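Local coordinates for protein dermonecrotic toxin (Pasteurella multocida, PDB 2EBF) that acts as a potent mitogen and osteolytic virulence factor that induces bone resorption and is associated with severe progressive atrophic rhinitis in pigs, at residues E120-T123 / Q124-A128; A159-M163 / A164-S168; N313-N316 / T317-D321; T329-L332 / T333-F336; D702-A705 / L706-Q710. All blocks are in the same frame, centred on the assembly; numbering follows the deposited sequence.

The five contacts are local ones strung along the C-terminal region of the toxin. Interaction 1 lies in the membrane localization domain, interactions 3 and 4 in the C2 domain and interaction 5 in the C3 domain. Interactions 3 and 4 share helix 312-333, one near its start and one at its end, with centres about 24 Å apart. Interactions 2 and 4 touch: Ser168 OG is 2.6 Å from Glu334 OE1, a probable hydrogen bond between two helix-end loops. The side chains of Arg122 and Asn316 lie about 5 Å and about 7 Å from bound glucose. Interaction 5 belongs to the same domain as the phosphonate pocket; its centre is about 21 Å from that of interaction 2.

Interaction 1 of 5, residues E120-T123 / Q124-A128; sequences ELRT and QLEKA
On helix 115-129 of the membrane localization domain, Arg122 and Glu126 stand one turn apart and run side by side, their ends pointing the same way. The guanidinium and carboxylate planes are only 16° apart, yet the charges do not meet: Arg122 NE is 4.6 Å from Glu126 OE2, and the nearer approach is that of the methylene Arg122 CG to the same oxygen, 4.0 Å. Arginine suits the position because its reach carries NH1 to the preceding helix, 88-108, where it makes salt bridges with Asp103 and Glu106. Asp103 also lines a glycan pocket, as does Lys138, the partner of Glu126 OE1 in a long, weak ion pair.

Each N-H of residues 124 to 127 bonds to the carbonyl four residues earlier, the alpha-helical pattern, as in Glu126 N to Arg122 O at 3.0 Å. The side chains follow the same spacing. Leu125 holds its CG anti to the carbonyl carbon (chi1 -63°), which lays that atom 3.4 Å from Leu121 O; its apolar branches suit the buried side, against Met95, Leu98 and Met99 of helix 88-108. Lys127 lays CG 3.3 Å from Thr123 O, its long aliphatic chain running past the threonine methyl at an exposed place. Thr123 OG1 is held by Arg119 O. Glu120 and Gln124 cross at about a right angle, and both touch Trp52.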
# COMPACT_ATOMS: atom_id res chain seq x y z
N GLU A 120 -17.70 15.89 24.01
CA GLU A 120 -18.89 15.13 23.65
C GLU A 120 -18.93 14.91 22.14
O GLU A 120 -19.20 13.81 21.67
CB GLU A 120 -20.16 15.83 24.14
CG GLU A 120 -21.46 15.33 23.45
CD GLU A 120 -21.79 13.86 23.75
OE1 GLU A 120 -22.69 13.29 23.07
OE2 GLU A 120 -21.16 13.29 24.67
N LEU A 121 -18.66 15.97 21.39
CA LEU A 121 -18.60 15.88 19.93
C LEU A 121 -17.54 14.88 19.47
O LEU A 121 -17.79 14.10 18.55
CB LEU A 121 -18.32 17.26 19.32
CG LEU A 121 -18.17 17.36 17.80
CD1 LEU A 121 -19.38 16.79 17.05
CD2 LEU A 121 -17.90 18.79 17.39
N ARG A 122 -16.37 14.92 20.08
CA ARG A 122 -15.30 13.97 19.74
C ARG A 122 -15.74 12.53 19.97
O ARG A 122 -15.48 11.66 19.14
CB ARG A 122 -14.02 14.28 20.52
CG ARG A 122 -12.83 13.43 20.09
CD ARG A 122 -11.53 13.86 20.78
NE ARG A 122 -11.66 13.90 22.23
CZ ARG A 122 -10.81 14.51 23.05
NH1 ARG A 122 -9.74 15.13 22.56
NH2 ARG A 122 -11.02 14.51 24.36
N THR A 123 -16.41 12.27 21.09
CA THR A 123 -16.92 10.93 21.38
C THR A 123 -17.96 10.51 20.33
O THR A 123 -17.99 9.36 19.90
CB THR A 123 -17.48 10.85 22.81
OG1 THR A 123 -16.45 11.20 23.74
CG2 THR A 123 -17.97 9.45 23.14
N GLN A 124 -18.81 11.45 19.91
CA GLN A 124 -19.80 11.18 18.84
C GLN A 124 -19.14 10.72 17.55
O GLN A 124 -19.65 9.81 16.88
CB GLN A 124 -20.67 12.41 18.54
CG GLN A 124 -21.61 12.79 19.67
CD GLN A 124 -22.29 14.13 19.46
OE1 GLN A 124 -23.12 14.55 20.28
NE2 GLN A 124 -21.96 14.82 18.36
N LEU A 125 -18.05 11.39 17.19
CA LEU A 125 -17.33 11.06 15.97
C LEU A 125 -16.70 9.68 16.11
O LEU A 125 -16.73 8.89 15.18
CB LEU A 125 -16.24 12.10 15.68
CG LEU A 125 -16.73 13.55 15.42
CD1 LEU A 125 -15.56 14.51 15.62
CD2 LEU A 125 -17.31 13.67 14.02
N GLU A 126 -16.13 9.41 17.27
CA GLU A 126 -15.55 8.07 17.51
C GLU A 126 -16.59 6.96 17.35
O GLU A 126 -16.32 5.94 16.71
CB GLU A 126 -14.91 8.01 18.88
CG GLU A 126 -13.66 8.83 19.06
CD GLU A 126 -13.20 8.83 20.51
OE1 GLU A 126 -13.85 8.16 21.33
OE2 GLU A 126 -12.20 9.50 20.83
N LYS A 127 -17.77 7.18 17.91
CA LYS A 127 -18.85 6.21 17.84
C LYS A 127 -19.45 6.08 16.44
O LYS A 127 -19.93 5.01 16.09
CB LYS A 127 -19.95 6.53 18.86
CG LYS A 127 -19.49 6.44 20.32
CD LYS A 127 -20.66 6.21 21.28
CE LYS A 127 -21.49 7.47 21.49
NZ LYS A 127 -22.64 7.21 22.42
N ALA A 128 -19.42 7.15 15.65
CA ALA A 128 -19.92 7.11 14.28
C ALA A 128 -19.01 6.32 13.35
O ALA A 128 -19.46 5.76 12.33
CB ALA A 128 -20.14 8.53 13.74

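Interaction 2 of 5, residues A159-M163 / A164-S168; sequences AMNEM and AGKTS
Thr167 packs its methyl against the last turn of helix 151-164, which is closed by a Schellman motif. Thr167 CG2 is 3.4 Å from Glu162 N and 3.8 Å from Asn161 CB, so the branched residue covers the backbone where the helix ends. Its first torsion explains this: with OG1 anti to the backbone N (chi1 -163°), CG2 falls between N and the carbonyl carbon and faces back toward the helix.

The turn itself is made by backbone bonds. Lys166 N reaches back five residues to Asn161 O at 2.7 Å, and Gly165 N bonds to Glu162 O at 3.1 Å, approaching from above that carbonyl plane. Gly165 has a positive phi of 82°, a conformation that glycine takes with little strain because it has no beta carbon. Just before it, Ala164 N keeps the ordinary helical bond to Met160 O, and the small methyl of Ala164 suits this buried turn, CB lying 3.3 Å from Met160 O. Lys166, by contrast, is exposed, as befits its charged end, and only its aliphatic part passes Asn161.

Farther out, Glu162 OE1 accepts a hydrogen bond from Ser170 N and is also hydrogen-bonded to Thr171 OG1, tying this helix end to the start of helix 171-180. Back at the turn itself, a water spans helix and loop, donating to Glu162 O at 2.7 Å and to Thr167 O at 2.6 Å.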
# COMPACT_ATOMS: atom_id res chain seq x y z
N ALA A 159 -9.46 -1.22 6.87
CA ALA A 159 -10.11 -2.11 7.83
C ALA A 159 -11.53 -2.46 7.37
O ALA A 159 -11.92 -3.62 7.42
CB ALA A 159 -10.15 -1.48 9.21
N MET A 160 -12.28 -1.46 6.91
CA MET A 160 -13.66 -1.67 6.50
C MET A 160 -13.72 -2.53 5.25
O MET A 160 -14.56 -3.43 5.15
CB MET A 160 -14.39 -0.35 6.28
CG MET A 160 -14.71 0.40 7.58
SD MET A 160 -15.74 1.86 7.38
CE MET A 160 -14.72 2.88 6.32
N ASN A 161 -12.82 -2.28 4.30
CA ASN A 161 -12.72 -3.13 3.11
C ASN A 161 -12.33 -4.56 3.46
O ASN A 161 -12.85 -5.52 2.87
CB ASN A 161 -11.75 -2.52 2.11
CG ASN A 161 -12.36 -1.37 1.35
OD1 ASN A 161 -13.58 -1.27 1.27
ND2 ASN A 161 -11.53 -0.51 0.78
N GLU A 162 -11.42 -4.72 4.41
CA GLU A 162 -11.02 -6.05 4.88
C GLU A 162 -12.18 -6.81 5.55
O GLU A 162 -12.40 -8.01 5.29
CB GLU A 162 -9.84 -5.94 5.85
CG GLU A 162 -9.12 -7.27 6.16
CD GLU A 162 -7.79 -7.09 6.86
OE1 GLU A 162 -7.06 -6.13 6.53
OE2 GLU A 162 -7.44 -7.94 7.73
N MET A 163 -12.93 -6.11 6.40
CA MET A 163 -14.06 -6.70 7.12
C MET A 163 -15.17 -7.12 6.17
O MET A 163 -15.89 -8.08 6.43
CB MET A 163 -14.61 -5.70 8.14
CG MET A 163 -13.72 -5.54 9.38
SD MET A 163 -14.48 -4.41 10.56
CE MET A 163 -14.26 -2.84 9.77
N ALA A 164 -15.28 -6.39 5.06
CA ALA A 164 -16.29 -6.63 4.04
C ALA A 164 -15.86 -7.67 3.00
O ALA A 164 -16.68 -8.11 2.19
CB ALA A 164 -16.64 -5.32 3.33
N GLY A 165 -14.58 -8.07 3.04
CA GLY A 165 -14.03 -9.06 2.13
C GLY A 165 -13.65 -8.47 0.78
O GLY A 165 -13.57 -9.19 -0.22
N LYS A 166 -13.39 -7.17 0.75
CA LYS A 166 -13.04 -6.48 -0.51
C LYS A 166 -11.54 -6.21 -0.65
O LYS A 166 -11.09 -5.68 -1.67
CB LYS A 166 -13.80 -5.17 -0.62
CG LYS A 166 -15.31 -5.34 -0.73
CD LYS A 166 -15.99 -3.99 -0.72
CE LYS A 166 -16.02 -3.35 -2.10
NZ LYS A 166 -16.42 -1.92 -1.99
N THR A 167 -10.77 -6.54 0.37
CA THR A 167 -9.31 -6.42 0.29
C THR A 167 -8.73 -7.56 1.12
O THR A 167 -9.44 -8.13 1.95
CB THR A 167 -8.79 -5.02 0.74
OG1 THR A 167 -7.44 -4.83 0.28
CG2 THR A 167 -8.81 -4.85 2.27
N SER A 168 -7.48 -7.91 0.87
CA SER A 168 -6.82 -9.02 1.55
C SER A 168 -6.39 -8.57 2.93
O SER A 168 -6.38 -7.38 3.21
CB SER A 168 -5.59 -9.47 0.76
OG SER A 168 -4.73 -8.36 0.56
O HOH W 1 -10.97 -9.53 3.59

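Interaction 3 of 5, residues N313-N316 / T317-D321; sequences NFFN and TLVSD
Leu318 N donates to Phe314 O at 2.9 Å, with an N-H...O angle of 157°, near the start of helix 312-333 in the C2 domain. Three further bonds of the same alpha-helical kind run from Thr317, Val319 and Ser320 to the carbonyls four residues before them, among them Val319 N to Phe315 O at 3.0 Å.

Two aromatic-aliphatic pairs lie on this frame. The ring atom Phe314 CE2 meets the branch Leu318 CD2 at 3.7 Å, the two side chains meeting at a slant. Phe314 gets there because its CG is anti to the backbone N (chi1 177°), which swings the ring alongside the next turn; Tyr205 then meets it edge-to-face. One residue on, Phe315 CE2 and Val319 CG2 are 3.9 Å apart in a similarly oblique approach, and the same methyl is 3.4 Å from Phe315 O. Phenylalanine and valine suit this side, which is buried: Phe188, a glycan-pocket residue, meets the Phe315 ring edge-to-face.

The side chain of Asn316 lies about 7 Å from a bound glucose. Its OD1 lies in plane at the edge of the Phe315 ring and takes a weak hydrogen bond from Arg312 NH1, a residue of the same pocket as Phe188. The small Ser320 hydroxyl turns back to the helix, where two carbonyls compete for its one proton and either bond would be weak: OG is 3.3 Å from Asn316 O and 3.4 Å from Thr317 O.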
# COMPACT_ATOMS: atom_id res chain seq x y z
N ASN A 313 1.36 20.29 5.03
CA ASN A 313 0.95 19.77 3.74
C ASN A 313 1.85 18.66 3.21
O ASN A 313 1.36 17.64 2.72
CB ASN A 313 0.91 20.91 2.73
CG ASN A 313 -0.46 21.08 2.13
OD1 ASN A 313 -0.70 20.66 0.99
ND2 ASN A 313 -1.37 21.67 2.90
N PHE A 314 3.16 18.87 3.30
CA PHE A 314 4.14 17.88 2.89
C PHE A 314 4.08 16.67 3.82
O PHE A 314 4.14 15.53 3.37
CB PHE A 314 5.56 18.48 2.89
CG PHE A 314 6.64 17.50 2.54
CD1 PHE A 314 6.78 17.03 1.25
CD2 PHE A 314 7.53 17.06 3.51
CE1 PHE A 314 7.80 16.12 0.92
CE2 PHE A 314 8.54 16.15 3.19
CZ PHE A 314 8.67 15.68 1.90
N PHE A 315 3.95 16.95 5.11
CA PHE A 315 3.79 15.91 6.13
C PHE A 315 2.60 14.99 5.79
O PHE A 315 2.78 13.78 5.68
CB PHE A 315 3.62 16.56 7.51
CG PHE A 315 3.58 15.57 8.65
CD1 PHE A 315 4.76 15.19 9.30
CD2 PHE A 315 2.38 15.03 9.08
CE1 PHE A 315 4.72 14.27 10.38
CE2 PHE A 315 2.33 14.10 10.15
CZ PHE A 315 3.51 13.75 10.79
N ASN A 316 1.42 15.57 5.59
CA ASN A 316 0.22 14.79 5.24
C ASN A 316 0.37 13.96 3.97
O ASN A 316 -0.04 12.81 3.91
CB ASN A 316 -1.00 15.71 5.12
CG ASN A 316 -1.47 16.23 6.45
OD1 ASN A 316 -1.04 15.75 7.50
ND2 ASN A 316 -2.38 17.20 6.42
N THR A 317 0.97 14.57 2.95
CA THR A 317 1.20 13.89 1.67
C THR A 317 2.13 12.68 1.84
O THR A 317 1.90 11.62 1.26
CB THR A 317 1.79 14.86 0.66
OG1 THR A 317 0.81 15.86 0.37
CG2 THR A 317 2.20 14.13 -0.63
N LEU A 318 3.18 12.87 2.64
CA LEU A 318 4.14 11.82 2.92
C LEU A 318 3.47 10.66 3.65
O LEU A 318 3.69 9.50 3.32
CB LEU A 318 5.25 12.41 3.77
CG LEU A 318 6.70 11.92 3.65
CD1 LEU A 318 7.18 11.85 2.19
CD2 LEU A 318 7.58 12.85 4.47
N VAL A 319 2.63 10.98 4.64
CA VAL A 319 1.89 9.95 5.38
C VAL A 319 1.03 9.07 4.47
O VAL A 319 1.09 7.84 4.55
CB VAL A 319 1.00 10.59 6.49
CG1 VAL A 319 -0.03 9.58 7.00
CG2 VAL A 319 1.85 11.11 7.62
N SER A 320 0.23 9.70 3.62
CA SER A 320 -0.70 8.96 2.78
C SER A 320 -0.01 8.27 1.59
O SER A 320 -0.41 7.17 1.21
CB SER A 320 -1.85 9.85 2.31
OG SER A 320 -1.37 10.91 1.53
N ASP A 321 1.02 8.89 1.03
CA ASP A 321 1.83 8.22 0.00
C ASP A 321 2.53 6.97 0.53
O ASP A 321 2.55 5.95 -0.14
CB ASP A 321 2.86 9.18 -0.61
CG ASP A 321 2.23 10.20 -1.54
OD1 ASP A 321 1.01 10.13 -1.76
OD2 ASP A 321 2.96 11.08 -2.05

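Interaction 4 of 5, residues T329-L332 / T333-F336; sequences TMLL and TESF
Thr333 N leaves the regular helical pattern, bonding to Met330 O at 3.0 Å while keeping only a weak bond to Thr329 O. Glu334 N likewise reaches three residues back, to Leu331 O at 3.1 Å, and both donors come from above the carbonyl planes they use.

The threonine side chain adds a second grip on the same acceptor. Thr333 OG1 donates to Met330 O over 2.6 Å, in the carbonyl plane and on a lone pair, so one oxygen is held by the N-H and hydroxyl of a single residue. This follows from chi1 of 68°, which sets OG1 between the backbone N and the carbonyl carbon. The same hydroxyl bonds to Arg515 NH1.

Here helix 312-333 of the C2 domain gives way to a type II beta turn, Thr333 to Phe336, closed by Phe336 N to Thr333 O at 3.2 Å. Ser335, the third residue of the turn, has the positive phi (51°) that a type II turn requires there.

Glutamate is long enough at 334 to cross Leu331 at a slant, OE2 lying 3.5 Å from the methyl Leu331 CD1, while OE1 reaches Ser168 OG in the neighbouring loop. Phe336 meets Tyr338 edge-to-face.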
# COMPACT_ATOMS: atom_id res chain seq x y z
N THR A 329 3.49 -2.70 -1.99
CA THR A 329 4.59 -3.61 -1.70
C THR A 329 4.09 -4.90 -1.06
O THR A 329 4.43 -6.00 -1.50
CB THR A 329 5.65 -2.90 -0.86
OG1 THR A 329 6.32 -1.96 -1.70
CG2 THR A 329 6.66 -3.88 -0.26
N MET A 330 3.22 -4.78 -0.06
CA MET A 330 2.68 -5.96 0.62
C MET A 330 1.90 -6.83 -0.36
O MET A 330 2.08 -8.05 -0.41
CB MET A 330 1.79 -5.53 1.78
CG MET A 330 2.56 -4.90 2.92
SD MET A 330 1.55 -4.09 4.15
CE MET A 330 0.45 -5.42 4.64
N LEU A 331 1.07 -6.19 -1.17
CA LEU A 331 0.28 -6.90 -2.18
C LEU A 331 1.18 -7.65 -3.16
O LEU A 331 0.87 -8.78 -3.56
CB LEU A 331 -0.60 -5.91 -2.95
CG LEU A 331 -1.49 -6.48 -4.05
CD1 LEU A 331 -2.52 -7.42 -3.43
CD2 LEU A 331 -2.16 -5.36 -4.83
N LEU A 332 2.28 -7.02 -3.55
CA LEU A 332 3.23 -7.62 -4.48
C LEU A 332 3.84 -8.92 -3.93
O LEU A 332 4.24 -9.77 -4.72
CB LEU A 332 4.33 -6.62 -4.84
CG LEU A 332 5.45 -6.98 -5.83
CD1 LEU A 332 5.05 -6.70 -7.28
CD2 LEU A 332 6.68 -6.17 -5.46
N THR A 333 3.90 -9.07 -2.61
CA THR A 333 4.47 -10.29 -2.02
C THR A 333 3.47 -11.45 -1.95
O THR A 333 3.87 -12.62 -1.76
CB THR A 333 5.00 -10.06 -0.59
OG1 THR A 333 3.91 -9.80 0.29
CG2 THR A 333 6.00 -8.90 -0.54
N GLU A 334 2.18 -11.13 -2.07
CA GLU A 334 1.12 -12.12 -1.86
C GLU A 334 1.18 -13.26 -2.87
O GLU A 334 1.20 -13.03 -4.08
CB GLU A 334 -0.27 -11.47 -1.90
CG GLU A 334 -0.63 -10.74 -0.63
CD GLU A 334 -2.04 -10.14 -0.65
OE1 GLU A 334 -2.34 -9.39 0.30
OE2 GLU A 334 -2.82 -10.42 -1.59
N SER A 335 1.21 -14.48 -2.35
CA SER A 335 1.25 -15.67 -3.19
C SER A 335 2.36 -15.61 -4.25
O SER A 335 2.17 -16.07 -5.39
CB SER A 335 -0.13 -15.91 -3.85
OG SER A 335 -1.09 -16.29 -2.87
N PHE A 336 3.50 -15.01 -3.91
CA PHE A 336 4.63 -15.06 -4.84
C PHE A 336 5.05 -16.52 -4.91
O PHE A 336 5.23 -17.16 -3.88
CB PHE A 336 5.81 -14.18 -4.42
CG PHE A 336 6.96 -14.23 -5.39
CD1 PHE A 336 6.96 -13.44 -6.54
CD2 PHE A 336 8.03 -15.10 -5.19
CE1 PHE A 336 8.01 -13.50 -7.45
CE2 PHE A 336 9.09 -15.18 -6.09
CZ PHE A 336 9.08 -14.37 -7.23

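Interaction 5 of 5, residues D702-A705 / L706-Q710; sequences DDWA and LEIAQ
Trp704 and Ile708 form a CH-pi contact one turn apart on helix 701-711 of the C3 domain. Ile708 CG1 sits over one face of the indole, 3.8 Å from the centroid of the five-membered ring and 19° off its normal. Its nearest ring atoms are at the pyrrole side, with Trp704 CE2 at 3.7 Å. Indole offers a broad flat face and isoleucine a methylene to lie on it; the first torsion of Ile708 (chi1 -61°) sets CG1 beside the backbone N, bringing it back over the preceding turn, where it is also 3.3 Å from Trp704 O.

Packing extends this pair to the antiparallel sheet beneath, where Trp704, Ile708 and Ala709 all touch Ile650 of strand 643-656 and Trp704 adds Thr668 and the ring of His666 on strand 660-673.

Among the polar groups, the buried Trp704 NE1 gives its hydrogen to Asp681 OD2, fixing the rotation of the indole, and Asp702, at the exposed start, bonds to Tyr721 OH. Glu707, stretched beyond CG, is likewise buried, and OE2 makes salt bridges with Arg711, one turn on in the same helix, and with Arg586 from elsewhere in the chain.

The alpha-helical backbone bonds, in which residues 706 to 709 each donate to the carbonyl four back, place Trp704 and Ile708 one turn apart on the same side. Ile708 N reaches Trp704 O at 3.0 Å, nearly straight at 170°.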
# COMPACT_ATOMS: atom_id res chain seq x y z
N ASP A 702 -21.62 -18.98 -8.97
CA ASP A 702 -21.64 -17.53 -8.71
C ASP A 702 -22.83 -16.82 -9.33
O ASP A 702 -23.40 -15.90 -8.73
CB ASP A 702 -20.33 -16.87 -9.16
CG ASP A 702 -19.13 -17.36 -8.38
OD1 ASP A 702 -19.30 -17.86 -7.25
OD2 ASP A 702 -18.01 -17.24 -8.92
N ASP A 703 -23.19 -17.23 -10.54
CA ASP A 703 -24.36 -16.69 -11.23
C ASP A 703 -25.65 -17.14 -10.55
O ASP A 703 -26.60 -16.37 -10.42
CB ASP A 703 -24.34 -17.12 -12.69
CG ASP A 703 -23.13 -16.56 -13.42
OD1 ASP A 703 -22.89 -15.34 -13.30
OD2 ASP A 703 -22.41 -17.33 -14.07
N TRP A 704 -25.66 -18.39 -10.09
CA TRP A 704 -26.76 -18.89 -9.28
C TRP A 704 -26.96 -18.03 -8.02
O TRP A 704 -28.07 -17.58 -7.76
CB TRP A 704 -26.53 -20.36 -8.89
CG TRP A 704 -27.50 -20.89 -7.85
CD1 TRP A 704 -28.75 -21.41 -8.08
CD2 TRP A 704 -27.30 -20.96 -6.43
NE1 TRP A 704 -29.33 -21.79 -6.90
CE2 TRP A 704 -28.46 -21.53 -5.87
CE3 TRP A 704 -26.24 -20.60 -5.57
CZ2 TRP A 704 -28.61 -21.74 -4.49
CZ3 TRP A 704 -26.39 -20.81 -4.20
CH2 TRP A 704 -27.57 -21.38 -3.67
N ALA A 705 -25.88 -17.80 -7.27
CA ALA A 705 -25.96 -17.00 -6.03
C ALA A 705 -26.53 -15.61 -6.32
O ALA A 705 -27.43 -15.14 -5.61
CB ALA A 705 -24.60 -16.89 -5.36
N LEU A 706 -26.01 -14.98 -7.37
CA LEU A 706 -26.45 -13.64 -7.76
C LEU A 706 -27.93 -13.65 -8.11
O LEU A 706 -28.68 -12.77 -7.66
CB LEU A 706 -25.59 -13.12 -8.93
CG LEU A 706 -25.77 -11.67 -9.40
CD1 LEU A 706 -24.60 -11.19 -10.25
CD2 LEU A 706 -26.99 -11.60 -10.23
N GLU A 707 -28.36 -14.63 -8.91
CA GLU A 707 -29.77 -14.72 -9.29
C GLU A 707 -30.70 -14.86 -8.08
O GLU A 707 -31.71 -14.16 -7.98
CB GLU A 707 -30.02 -15.86 -10.28
CG GLU A 707 -31.51 -16.20 -10.41
CD GLU A 707 -31.89 -16.89 -11.70
OE1 GLU A 707 -31.09 -16.91 -12.67
OE2 GLU A 707 -33.02 -17.40 -11.74
N ILE A 708 -30.34 -15.76 -7.17
CA ILE A 708 -31.13 -15.99 -5.97
C ILE A 708 -31.19 -14.73 -5.10
O ILE A 708 -32.25 -14.37 -4.58
CB ILE A 708 -30.58 -17.21 -5.16
CG1 ILE A 708 -30.65 -18.51 -5.99
CG2 ILE A 708 -31.35 -17.39 -3.87
CD1 ILE A 708 -32.07 -18.91 -6.47
N ALA A 709 -30.06 -14.06 -4.92
CA ALA A 709 -30.03 -12.85 -4.10
C ALA A 709 -30.91 -11.75 -4.71
O ALA A 709 -31.67 -11.09 -4.02
CB ALA A 709 -28.59 -12.35 -3.93
N GLN A 710 -30.81 -11.58 -6.02
CA GLN A 710 -31.57 -10.53 -6.72
C GLN A 710 -33.08 -10.80 -6.68
O GLN A 710 -33.88 -9.90 -6.37
CB GLN A 710 -31.08 -10.38 -8.15
CG GLN A 710 -29.71 -9.71 -8.25
CD GLN A 710 -29.26 -9.45 -9.68
OE1 GLN A 710 -29.75 -10.06 -10.62
NE2 GLN A 710 -28.29 -8.55 -9.83